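Local atomic coordinates of alpha-L-rhamnosidase (Klebsiella oxytoca, PDB entry 4XHC), a protein that hydrolyses alpha-L-rhamnosides, releasing terminal non-reducing L-rhamnose, as a family GH78 glycoside hydrolase. Residues A[295-307]-A[348-360]. Residues are numbered along the deposited sequence; the frame is centred on the assembly and turned at random.
Sequences IADDTFLFDYSLF and VVRDSDDWWVFID. With RAM (alpha-L-rhamnopyranose), chain C.
D303, in the first turn of helix 302-319, grips two successive backbone amides of the loop 348-360. F358 N donates to D303 OD1 at 2.9 Å, meeting that oxygen from above the carboxylate plane, and I359 N donates to D303 OD2 at 3.0 Å, on the syn side but tilted out of the carboxylate plane. The carboxylate reaches both because a chi1 of 55° tucks CG over the backbone, flanked by both N and C; the two bonds should restrict its rotation. A third, nearly straight bond runs the other way, from F302 N to W356 O (2.8 Å), so an amide at the start of the helix is satisfied by the loop. Beside it, W356 turns the edge of its six-membered ring to one face of F302, an edge-to-face pair with planes at 68°; L306 CD1 lies over the opposite face.

This helix-loop junction belongs to the six-hairpin glycosidase domain and builds part of the rhamnose pocket. L301 CD2 lies 4.0 Å from the centroid of the W355 six-membered ring, 7° off the ring normal, a CH-pi contact. The same indole meets RAM C6 at its edge, whereas F358 offers C6 a face. With F358 CG trans to its own amide nitrogen, CD2 of that ring packs 3.4 Å from Y304 OH, and this hydroxyl donates a hydrogen bond to RAM O4 (2.6 Å).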
ATOM      1  N   ILE A 295      11.843 -25.006  -1.814  1.00 63.17           N
ATOM      2  CA  ILE A 295      12.166 -25.115  -3.236  1.00 62.59           C
ATOM      3  C   ILE A 295      13.600 -24.660  -3.436  1.00 60.48           C
ATOM      4  O   ILE A 295      13.970 -23.561  -3.030  1.00 61.50           O
ATOM      5  CB  ILE A 295      11.263 -24.255  -4.156  1.00 63.78           C
ATOM      6  CG1 ILE A 295       9.774 -24.454  -3.842  1.00 68.03           C
ATOM      7  CG2 ILE A 295      11.518 -24.591  -5.623  1.00 63.35           C
ATOM      8  CD1 ILE A 295       9.101 -23.238  -3.229  1.00 67.95           C
ATOM      9  N   ALA A 296      14.391 -25.491  -4.099  1.00 57.67           N
ATOM     10  CA  ALA A 296      15.777 -25.188  -4.378  1.00 53.85           C
ATOM     11  C   ALA A 296      15.815 -24.475  -5.716  1.00 51.51           C
ATOM     12  O   ALA A 296      15.051 -24.794  -6.635  1.00 50.57           O
ATOM     13  CB  ALA A 296      16.594 -26.464  -4.428  1.00 54.44           C
ATOM     14  N   ASP A 297      16.699 -23.499  -5.827  1.00 49.85           N
ATOM     15  CA  ASP A 297      16.705 -22.641  -6.995  1.00 50.98           C
ATOM     16  C   ASP A 297      17.215 -23.412  -8.197  1.00 51.37           C
ATOM     17  O   ASP A 297      17.882 -24.434  -8.042  1.00 55.89           O
ATOM     18  CB  ASP A 297      17.565 -21.402  -6.723  1.00 50.21           C
ATOM     19  CG  ASP A 297      17.270 -20.244  -7.680  1.00 50.40           C
ATOM     20  OD1 ASP A 297      16.150 -20.157  -8.237  1.00 51.37           O
ATOM     21  OD2 ASP A 297      18.181 -19.414  -7.871  1.00 50.51           O
ATOM     22  N   ASP A 298      16.892 -22.927  -9.393  1.00 52.13           N
ATOM     23  CA  ASP A 298      17.473 -23.455 -10.630  1.00 52.16           C
ATOM     24  C   ASP A 298      18.774 -22.719 -11.029  1.00 50.37           C
ATOM     25  O   ASP A 298      19.050 -22.539 -12.206  1.00 50.94           O
ATOM     26  CB  ASP A 298      16.444 -23.422 -11.767  1.00 54.12           C
ATOM     27  CG  ASP A 298      15.977 -22.016 -12.109  1.00 55.50           C
ATOM     28  OD1 ASP A 298      16.561 -21.023 -11.620  1.00 55.03           O
ATOM     29  OD2 ASP A 298      15.015 -21.902 -12.888  1.00 59.91           O
ATOM     30  N   THR A 299      19.568 -22.315 -10.041  1.00 49.63           N
ATOM     31  CA  THR A 299      20.842 -21.632 -10.263  1.00 50.28           C
ATOM     32  C   THR A 299      21.928 -22.523  -9.707  1.00 49.48           C
ATOM     33  O   THR A 299      21.865 -22.918  -8.546  1.00 51.06           O
ATOM     34  CB  THR A 299      20.882 -20.283  -9.518  1.00 49.95           C
ATOM     35  OG1 THR A 299      19.885 -19.416 -10.059  1.00 50.69           O
ATOM     36  CG2 THR A 299      22.245 -19.613  -9.638  1.00 48.82           C
ATOM     37  N   PHE A 300      22.915 -22.858 -10.531  1.00 49.23           N
ATOM     38  CA  PHE A 300      23.937 -23.824 -10.131  1.00 47.93           C
ATOM     39  C   PHE A 300      25.315 -23.244 -10.347  1.00 46.37           C
ATOM     40  O   PHE A 300      25.630 -22.820 -11.442  1.00 45.19           O
ATOM     41  CB  PHE A 300      23.746 -25.130 -10.900  1.00 48.20           C
ATOM     42  CG  PHE A 300      22.417 -25.769 -10.635  1.00 49.47           C
ATOM     43  CD1 PHE A 300      22.227 -26.557  -9.501  1.00 49.29           C
ATOM     44  CD2 PHE A 300      21.339 -25.545 -11.486  1.00 49.71           C
ATOM     45  CE1 PHE A 300      20.994 -27.131  -9.237  1.00 50.15           C
ATOM     46  CE2 PHE A 300      20.107 -26.122 -11.228  1.00 51.08           C
ATOM     47  CZ  PHE A 300      19.930 -26.910 -10.100  1.00 51.01           C
ATOM     48  N   LEU A 301      26.117 -23.243  -9.281  1.00 46.30           N
ATOM     49  CA  LEU A 301      27.460 -22.682  -9.289  1.00 45.85           C
ATOM     50  C   LEU A 301      28.524 -23.721  -8.899  1.00 46.51           C
ATOM     51  O   LEU A 301      28.412 -24.415  -7.894  1.00 49.45           O
ATOM     52  CB  LEU A 301      27.521 -21.478  -8.351  1.00 44.82           C
ATOM     53  CG  LEU A 301      26.763 -20.224  -8.818  1.00 45.04           C
ATOM     54  CD1 LEU A 301      26.558 -19.255  -7.668  1.00 44.03           C
ATOM     55  CD2 LEU A 301      27.475 -19.519  -9.971  1.00 46.30           C
ATOM     56  N   PHE A 302      29.562 -23.821  -9.716  1.00 47.44           N
ATOM     57  CA  PHE A 302      30.656 -24.763  -9.505  1.00 46.47           C
ATOM     58  C   PHE A 302      31.206 -24.683  -8.084  1.00 46.41           C
ATOM     59  O   PHE A 302      31.358 -25.711  -7.423  1.00 47.37           O
ATOM     60  CB  PHE A 302      31.747 -24.464 -10.523  1.00 45.91           C
ATOM     61  CG  PHE A 302      32.928 -25.406 -10.487  1.00 47.40           C
ATOM     62  CD1 PHE A 302      32.893 -26.625 -11.158  1.00 47.73           C
ATOM     63  CD2 PHE A 302      34.105 -25.031  -9.849  1.00 46.92           C
ATOM     64  CE1 PHE A 302      33.995 -27.465 -11.168  1.00 48.53           C
ATOM     65  CE2 PHE A 302      35.201 -25.871  -9.845  1.00 47.94           C
ATOM     66  CZ  PHE A 302      35.148 -27.089 -10.506  1.00 49.13           C
ATOM     67  N   ASP A 303      31.481 -23.468  -7.611  1.00 45.80           N
ATOM     68  CA  ASP A 303      32.136 -23.285  -6.311  1.00 46.38           C
ATOM     69  C   ASP A 303      31.200 -23.534  -5.135  1.00 46.38           C
ATOM     70  O   ASP A 303      31.567 -24.230  -4.186  1.00 46.28           O
ATOM     71  CB  ASP A 303      32.859 -21.917  -6.180  1.00 46.91           C
ATOM     72  CG  ASP A 303      31.962 -20.705  -6.459  1.00 48.15           C
ATOM     73  OD1 ASP A 303      30.945 -20.822  -7.183  1.00 48.93           O
ATOM     74  OD2 ASP A 303      32.323 -19.598  -5.994  1.00 48.42           O
ATOM     75  N   TYR A 304      29.990 -22.991  -5.211  1.00 46.19           N
ATOM     76  CA  TYR A 304      28.995 -23.180  -4.154  1.00 45.59           C
ATOM     77  C   TYR A 304      28.609 -24.648  -3.965  1.00 47.46           C
ATOM     78  O   TYR A 304      28.383 -25.092  -2.839  1.00 50.19           O
ATOM     79  CB  TYR A 304      27.749 -22.332  -4.433  1.00 45.27           C
ATOM     80  CG  TYR A 304      27.892 -20.872  -4.062  1.00 43.72           C
ATOM     81  CD1 TYR A 304      29.140 -20.258  -4.024  1.00 42.69           C
ATOM     82  CD2 TYR A 304      26.777 -20.099  -3.779  1.00 42.84           C
ATOM     83  CE1 TYR A 304      29.273 -18.933  -3.684  1.00 42.67           C
ATOM     84  CE2 TYR A 304      26.910 -18.764  -3.453  1.00 42.21           C
ATOM     85  CZ  TYR A 304      28.160 -18.193  -3.411  1.00 41.70           C
ATOM     86  OH  TYR A 304      28.320 -16.872  -3.079  1.00 42.64           O
ATOM     87  N   SER A 305      28.544 -25.400  -5.059  1.00 47.19           N
ATOM     88  CA  SER A 305      28.309 -26.841  -4.972  1.00 49.09           C
ATOM     89  C   SER A 305      29.425 -27.531  -4.186  1.00 47.86           C
ATOM     90  O   SER A 305      29.162 -28.259  -3.240  1.00 46.51           O
ATOM     91  CB  SER A 305      28.181 -27.465  -6.369  1.00 49.89           C
ATOM     92  OG  SER A 305      28.446 -28.854  -6.321  1.00 50.26           O
ATOM     93  N   LEU A 306      30.667 -27.276  -4.577  1.00 47.48           N
ATOM     94  CA  LEU A 306      31.817 -27.847  -3.880  1.00 47.60           C
ATOM     95  C   LEU A 306      31.905 -27.430  -2.413  1.00 47.07           C
ATOM     96  O   LEU A 306      32.451 -28.168  -1.601  1.00 48.45           O
ATOM     97  CB  LEU A 306      33.115 -27.460  -4.581  1.00 47.56           C
ATOM     98  CG  LEU A 306      33.391 -28.216  -5.875  1.00 50.02           C
ATOM     99  CD1 LEU A 306      34.366 -27.445  -6.751  1.00 50.43           C
ATOM    100  CD2 LEU A 306      33.908 -29.619  -5.582  1.00 51.77           C
ATOM    101  N   PHE A 307      31.379 -26.253  -2.075  1.00 46.13           N
ATOM    102  CA  PHE A 307      31.435 -25.771  -0.701  1.00 46.40           C
ATOM    103  C   PHE A 307      30.562 -26.589   0.239  1.00 46.59           C
ATOM    104  O   PHE A 307      30.770 -26.552   1.449  1.00 47.29           O
ATOM    105  CB  PHE A 307      31.054 -24.287  -0.591  1.00 46.65           C
ATOM    106  CG  PHE A 307      32.080 -23.329  -1.155  1.00 45.99           C
ATOM    107  CD1 PHE A 307      33.437 -23.591  -1.086  1.00 46.75           C
ATOM    108  CD2 PHE A 307      31.669 -22.128  -1.713  1.00 46.79           C
ATOM    109  CE1 PHE A 307      34.358 -22.695  -1.604  1.00 47.85           C
ATOM    110  CE2 PHE A 307      32.585 -21.221  -2.222  1.00 46.48           C
ATOM    111  CZ  PHE A 307      33.932 -21.506  -2.171  1.00 46.67           C
ATOM    112  N   VAL A 348      43.232 -29.589 -15.916  1.00 64.18           N
ATOM    113  CA  VAL A 348      42.885 -28.186 -15.679  1.00 61.57           C
ATOM    114  C   VAL A 348      41.414 -27.948 -15.979  1.00 58.50           C
ATOM    115  O   VAL A 348      40.892 -28.435 -16.975  1.00 60.03           O
ATOM    116  CB  VAL A 348      43.690 -27.248 -16.585  1.00 63.39           C
ATOM    117  CG1 VAL A 348      43.403 -25.805 -16.227  1.00 61.46           C
ATOM    118  CG2 VAL A 348      45.180 -27.546 -16.488  1.00 65.28           C
ATOM    119  N   VAL A 349      40.751 -27.200 -15.114  1.00 57.17           N
ATOM    120  CA  VAL A 349      39.318 -26.882 -15.262  1.00 57.14           C
ATOM    121  C   VAL A 349      39.044 -26.034 -16.504  1.00 56.87           C
ATOM    122  O   VAL A 349      39.700 -25.021 -16.703  1.00 57.16           O
ATOM    123  CB  VAL A 349      38.824 -26.117 -14.020  1.00 55.67           C
ATOM    124  CG1 VAL A 349      37.486 -25.468 -14.268  1.00 57.32           C
ATOM    125  CG2 VAL A 349      38.721 -27.052 -12.832  1.00 56.30           C
ATOM    126  N   ARG A 350      38.074 -26.445 -17.324  1.00 58.12           N
ATOM    127  CA  ARG A 350      37.706 -25.698 -18.532  1.00 59.64           C
ATOM    128  C   ARG A 350      37.106 -24.350 -18.192  1.00 56.69           C
ATOM    129  O   ARG A 350      36.336 -24.231 -17.249  1.00 54.81           O
ATOM    130  CB  ARG A 350      36.670 -26.454 -19.363  1.00 64.56           C
ATOM    131  CG  ARG A 350      37.223 -27.607 -20.161  1.00 71.15           C
ATOM    132  CD  ARG A 350      36.148 -28.250 -21.027  1.00 76.82           C
ATOM    133  NE  ARG A 350      36.399 -29.689 -21.179  1.00 83.52           N
ATOM    134  CZ  ARG A 350      35.875 -30.653 -20.412  1.00 84.39           C
ATOM    135  NH1 ARG A 350      35.032 -30.373 -19.416  1.00 82.82           N
ATOM    136  NH2 ARG A 350      36.198 -31.918 -20.653  1.00 86.50           N
ATOM    137  N   ASP A 351      37.424 -23.349 -19.001  1.00 55.43           N
ATOM    138  CA  ASP A 351      36.908 -22.002 -18.817  1.00 52.91           C
ATOM    139  C   ASP A 351      35.708 -21.777 -19.742  1.00 52.61           C
ATOM    140  O   ASP A 351      35.602 -22.411 -20.777  1.00 53.25           O
ATOM    141  CB  ASP A 351      38.033 -20.998 -19.112  1.00 53.70           C
ATOM    142  CG  ASP A 351      37.676 -19.572 -18.741  1.00 52.96           C
ATOM    143  OD1 ASP A 351      36.915 -19.349 -17.767  1.00 50.53           O
ATOM    144  OD2 ASP A 351      38.194 -18.668 -19.424  1.00 53.37           O
ATOM    145  N   SER A 352      34.796 -20.889 -19.361  1.00 51.88           N
ATOM    146  CA  SER A 352      33.714 -20.452 -20.265  1.00 51.82           C
ATOM    147  C   SER A 352      33.149 -19.113 -19.807  1.00 51.39           C
ATOM    148  O   SER A 352      33.407 -18.683 -18.678  1.00 49.39           O
ATOM    149  CB  SER A 352      32.601 -21.495 -20.373  1.00 51.66           C
ATOM    150  OG  SER A 352      31.981 -21.710 -19.115  1.00 49.48           O
ATOM    151  N   ASP A 353      32.393 -18.463 -20.692  1.00 53.08           N
ATOM    152  CA  ASP A 353      31.945 -17.085 -20.479  1.00 53.75           C
ATOM    153  C   ASP A 353      30.630 -16.957 -19.687  1.00 51.61           C
ATOM    154  O   ASP A 353      30.306 -15.879 -19.197  1.00 50.07           O
ATOM    155  CB  ASP A 353      31.810 -16.369 -21.831  1.00 57.37           C
ATOM    156  CG  ASP A 353      33.135 -16.287 -22.602  1.00 60.80           C
ATOM    157  OD1 ASP A 353      34.218 -16.297 -21.961  1.00 61.05           O
ATOM    158  OD2 ASP A 353      33.084 -16.186 -23.860  1.00 65.41           O
ATOM    159  N   ASP A 354      29.880 -18.045 -19.553  1.00 51.36           N
ATOM    160  CA  ASP A 354      28.661 -18.038 -18.733  1.00 51.46           C
ATOM    161  C   ASP A 354      29.004 -17.904 -17.231  1.00 49.73           C
ATOM    162  O   ASP A 354      30.176 -17.903 -16.862  1.00 48.74           O
ATOM    163  CB  ASP A 354      27.799 -19.282 -19.016  1.00 52.73           C
ATOM    164  CG  ASP A 354      28.550 -20.589 -18.803  1.00 54.68           C
ATOM    165  OD1 ASP A 354      29.526 -20.855 -19.542  1.00 55.83           O
ATOM    166  OD2 ASP A 354      28.171 -21.350 -17.889  1.00 54.91           O
ATOM    167  N   TRP A 355      27.985 -17.761 -16.380  1.00 49.42           N
ATOM    168  CA  TRP A 355      28.171 -17.549 -14.931  1.00 47.44           C
ATOM    169  C   TRP A 355      28.157 -18.902 -14.215  1.00 47.68           C
ATOM    170  O   TRP A 355      27.234 -19.239 -13.474  1.00 46.27           O
ATOM    171  CB  TRP A 355      27.078 -16.610 -14.406  1.00 47.27           C
ATOM    172  CG  TRP A 355      27.312 -16.031 -13.022  1.00 45.42           C
ATOM    173  CD1 TRP A 355      28.409 -15.342 -12.588  1.00 45.45           C
ATOM    174  CD2 TRP A 355      26.402 -16.064 -11.919  1.00 44.46           C
ATOM    175  NE1 TRP A 355      28.249 -14.968 -11.271  1.00 44.32           N
ATOM    176  CE2 TRP A 355      27.025 -15.400 -10.838  1.00 43.57           C
ATOM    177  CE3 TRP A 355      25.123 -16.604 -11.734  1.00 44.93           C
ATOM    178  CZ2 TRP A 355      26.414 -15.264  -9.597  1.00 42.49           C
ATOM    179  CZ3 TRP A 355      24.518 -16.471 -10.506  1.00 44.16           C
ATOM    180  CH2 TRP A 355      25.161 -15.804  -9.451  1.00 43.51           C
ATOM    181  N   TRP A 356      29.216 -19.670 -14.456  1.00 48.56           N
ATOM    182  CA  TRP A 356      29.307 -21.066 -14.035  1.00 47.77           C
ATOM    183  C   TRP A 356      29.929 -21.245 -12.655  1.00 46.48           C
ATOM    184  O   TRP A 356      29.769 -22.292 -12.037  1.00 48.05           O
ATOM    185  CB  TRP A 356      30.084 -21.883 -15.070  1.00 50.52           C
ATOM    186  CG  TRP A 356      31.523 -21.462 -15.297  1.00 50.87           C
ATOM    187  CD1 TRP A 356      31.966 -20.482 -16.125  1.00 51.21           C
ATOM    188  CD2 TRP A 356      32.688 -22.047 -14.706  1.00 51.64           C
ATOM    189  NE1 TRP A 356      33.336 -20.397 -16.074  1.00 51.04           N
ATOM    190  CE2 TRP A 356      33.807 -21.352 -15.214  1.00 51.11           C
ATOM    191  CE3 TRP A 356      32.896 -23.096 -13.797  1.00 51.85           C
ATOM    192  CZ2 TRP A 356      35.117 -21.669 -14.841  1.00 51.53           C
ATOM    193  CZ3 TRP A 356      34.194 -23.408 -13.419  1.00 52.13           C
ATOM    194  CH2 TRP A 356      35.291 -22.697 -13.943  1.00 52.63           C
ATOM    195  N   VAL A 357      30.635 -20.222 -12.190  1.00 44.32           N
ATOM    196  CA  VAL A 357      31.259 -20.200 -10.875  1.00 42.15           C
ATOM    197  C   VAL A 357      31.209 -18.750 -10.358  1.00 42.88           C
ATOM    198  O   VAL A 357      31.241 -17.806 -11.148  1.00 40.48           O
ATOM    199  CB  VAL A 357      32.703 -20.719 -10.957  1.00 41.66           C
ATOM    200  CG1 VAL A 357      33.549 -19.862 -11.883  1.00 41.08           C
ATOM    201  CG2 VAL A 357      33.338 -20.809  -9.576  1.00 41.38           C
ATOM    202  N   PHE A 358      31.113 -18.554  -9.043  1.00 43.65           N
ATOM    203  CA  PHE A 358      30.960 -17.193  -8.519  1.00 43.61           C
ATOM    204  C   PHE A 358      32.269 -16.452  -8.209  1.00 42.88           C
ATOM    205  O   PHE A 358      32.613 -15.501  -8.898  1.00 42.27           O
ATOM    206  CB  PHE A 358      30.046 -17.144  -7.293  1.00 44.30           C
ATOM    207  CG  PHE A 358      30.001 -15.784  -6.671  1.00 44.16           C
ATOM    208  CD1 PHE A 358      29.524 -14.704  -7.397  1.00 44.53           C
ATOM    209  CD2 PHE A 358      30.497 -15.565  -5.397  1.00 45.70           C
ATOM    210  CE1 PHE A 358      29.507 -13.438  -6.851  1.00 44.93           C
ATOM    211  CE2 PHE A 358      30.485 -14.289  -4.845  1.00 45.96           C
ATOM    212  CZ  PHE A 358      29.988 -13.227  -5.573  1.00 44.31           C
ATOM    213  N   ILE A 359      32.958 -16.863  -7.147  1.00 43.46           N
ATOM    214  CA  ILE A 359      34.243 -16.266  -6.727  1.00 43.04           C
ATOM    215  C   ILE A 359      34.166 -14.849  -6.148  1.00 43.42           C
ATOM    216  O   ILE A 359      34.606 -14.638  -5.021  1.00 47.78           O
ATOM    217  CB  ILE A 359      35.291 -16.273  -7.850  1.00 42.50           C
ATOM    218  CG1 ILE A 359      35.388 -17.664  -8.503  1.00 42.77           C
ATOM    219  CG2 ILE A 359      36.643 -15.824  -7.318  1.00 42.34           C
ATOM    220  CD1 ILE A 359      35.791 -18.792  -7.578  1.00 42.13           C
ATOM    221  N   ASP A 360      33.651 -13.885  -6.907  1.00 43.05           N
ATOM    222  CA  ASP A 360      33.506 -12.488  -6.429  1.00 43.38           C
ATOM    223  C   ASP A 360      32.544 -11.739  -7.347  1.00 42.75           C
ATOM    224  O   ASP A 360      32.223 -12.210  -8.432  1.00 43.44           O
ATOM    225  CB  ASP A 360      34.874 -11.785  -6.414  1.00 44.63           C
ATOM    226  CG  ASP A 360      34.862 -10.416  -5.700  1.00 46.79           C
ATOM    227  OD1 ASP A 360      33.894 -10.089  -4.977  1.00 48.67           O
ATOM    228  OD2 ASP A 360      35.855  -9.658  -5.844  1.00 46.79           O
TER
HETATM  229  C1  RAM C 900      24.262 -12.377  -4.582  1.00 42.92           C
HETATM  230  C2  RAM C 900      24.446 -12.165  -3.092  1.00 43.00           C
HETATM  231  C3  RAM C 900      24.759 -13.478  -2.399  1.00 44.08           C
HETATM  232  C4  RAM C 900      25.745 -14.267  -3.244  1.00 44.03           C
HETATM  233  C5  RAM C 900      25.055 -14.689  -4.530  1.00 45.45           C
HETATM  234  C6  RAM C 900      25.992 -14.784  -5.707  1.00 47.24           C
HETATM  235  O1  RAM C 900      23.196 -11.615  -4.993  1.00 43.00           O
HETATM  236  O2  RAM C 900      25.551 -11.290  -2.943  1.00 43.68           O
HETATM  237  O3  RAM C 900      25.311 -13.247  -1.101  1.00 46.08           O
HETATM  238  O4  RAM C 900      26.173 -15.425  -2.552  1.00 43.03           O
HETATM  239  O5  RAM C 900      24.013 -13.748  -4.871  1.00 45.97           O